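Local coordinates for chorismate synthase (Aquifex aeolicus, PDB 1Q1L) that catalyses the last step of the shikimate pathway, eliminating phosphate from 5-enolpyruvylshikimate-3-phosphate with the help of reduced FMN to yield chorismate, at the interface of chains A and B. Residues are numbered along the deposited sequence; one frame, centred on the assembly and turned at random. Chains: chain A/B, Chorismate synthase.

The interface of chains A and B. Residues chain A 31-32, 76-77, 382-383; chain B 124-125, 127.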
# COMPACT_ATOMS: atom_id res chain seq x y z
N ALA A 31 -10.86 12.03 14.89
CA ALA A 31 -10.69 12.89 16.05
C ALA A 31 -11.99 12.98 16.84
O ALA A 31 -13.08 12.82 16.28
CB ALA A 31 -10.27 14.29 15.61
N ASN A 32 -11.86 13.26 18.13
CA ASN A 32 -13.00 13.44 19.03
C ASN A 32 -13.64 12.15 19.52
O ASN A 32 -14.79 12.15 19.96
CB ASN A 32 -14.05 14.35 18.38
CG ASN A 32 -13.51 15.75 18.10
OD1 ASN A 32 -14.12 16.53 17.35
ND2 ASN A 32 -12.38 16.09 18.70
N LEU A 76 -7.10 13.14 19.10
CA LEU A 76 -6.80 14.39 18.41
C LEU A 76 -6.96 14.22 16.91
O LEU A 76 -7.29 15.17 16.19
CB LEU A 76 -5.37 14.82 18.73
CG LEU A 76 -5.08 15.16 20.19
CD1 LEU A 76 -3.58 15.24 20.43
CD2 LEU A 76 -5.77 16.47 20.55
N GLY A 77 -6.75 12.99 16.45
CA GLY A 77 -6.83 12.69 15.03
C GLY A 77 -5.43 12.36 14.55
O GLY A 77 -5.24 11.87 13.43
N ASP A 382 -12.83 12.56 9.21
CA ASP A 382 -11.68 12.86 10.06
C ASP A 382 -12.07 13.11 11.52
O ASP A 382 -11.21 13.15 12.40
CB ASP A 382 -10.91 14.06 9.49
CG ASP A 382 -10.26 13.75 8.14
OD1 ASP A 382 -9.47 12.78 8.07
OD2 ASP A 382 -10.52 14.47 7.16
N PHE A 383 -13.36 13.30 11.77
CA PHE A 383 -13.85 13.49 13.14
C PHE A 383 -15.15 12.72 13.32
O PHE A 383 -15.90 12.53 12.37
CB PHE A 383 -14.04 14.98 13.49
CG PHE A 383 -14.77 15.78 12.44
CD1 PHE A 383 -14.12 16.16 11.26
CD2 PHE A 383 -16.08 16.19 12.64
CE1 PHE A 383 -14.77 16.94 10.31
CE2 PHE A 383 -16.74 16.97 11.69
CZ PHE A 383 -16.08 17.35 10.53
N LYS B 124 -10.65 20.81 9.08
CA LYS B 124 -10.56 19.42 8.66
C LYS B 124 -10.91 18.41 9.75
O LYS B 124 -11.68 17.49 9.52
CB LYS B 124 -9.16 19.11 8.13
CG LYS B 124 -8.97 17.67 7.67
CD LYS B 124 -7.55 17.43 7.16
CE LYS B 124 -7.35 15.98 6.73
NZ LYS B 124 -8.24 15.58 5.61
N TYR B 125 -10.33 18.61 10.93
CA TYR B 125 -10.52 17.71 12.05
C TYR B 125 -11.53 18.19 13.09
O TYR B 125 -11.66 17.59 14.16
CB TYR B 125 -9.18 17.45 12.73
CG TYR B 125 -8.27 16.55 11.93
CD1 TYR B 125 -8.49 15.17 11.91
CD2 TYR B 125 -7.22 17.06 11.17
CE1 TYR B 125 -7.68 14.32 11.16
CE2 TYR B 125 -6.40 16.23 10.41
CZ TYR B 125 -6.64 14.85 10.41
OH TYR B 125 -5.86 14.00 9.66
N GLN B 127 -11.42 20.66 15.04
CA GLN B 127 -10.72 20.97 16.28
C GLN B 127 -10.89 22.46 16.57
O GLN B 127 -10.24 23.31 15.95
CB GLN B 127 -9.23 20.63 16.16
CG GLN B 127 -8.95 19.14 16.04
CD GLN B 127 -9.48 18.37 17.24
OE1 GLN B 127 -8.96 18.47 18.35
NE2 GLN B 127 -10.54 17.59 17.02
O HOH W 1 -7.37 11.49 9.10
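One face of the B:Tyr125 ring is shared by A:Asp382, whose CB lies over the rim 3.6 Å from CD1, and by the aliphatic part of B:Lys124, whose CE stands 3.8 Å from ring atom CE2. The backbone of A:Gly77 lies toward the opposite face, beyond the same rim, where a residue without a side chain leaves room for the tyrosine. A:Phe383 turns its CD1-CE1 edge to the backbone O of B:Lys124, which lies 3.2 Å from CE1 and close to the ring plane.

The carboxylate of A:Asp382 is turned 54° from the tyrosine ring, and its two oxygens meet different polar groups. B:Lys124 NZ makes a salt bridge to OD2 at 3.0 Å, approaching from 43° above the carboxylate plane. Lysine suits this place because its extended chain reaches past the tyrosine and then bends at its last torsion (chi4 62°) to deliver the ammonium. An alanine here would probably leave the carboxylate without its countercharge and uncover part of the tyrosine face. OD1 holds a water at 2.7 Å, and that water lies 3.0 Å from B:Tyr125 OH, so the phenol adds a polar tip to an otherwise apolar plate.

B:Gln127 folds back so that NE2 donates to B:Tyr125 O at 3.1 Å, in the plane of its own amide. An amide suits the site because its NH2 has a second hydrogen to direct across to A:Asn32. There NE2 is modelled 2.9 Å from ND2, donor against donor, the amide planes well away from parallel; turning the asparagine amide over would give a plausible hydrogen bond, so its assignment is doubtful.

Repeated by the two-fold axis, this mixed patch helps join two subunits of the homotetramer.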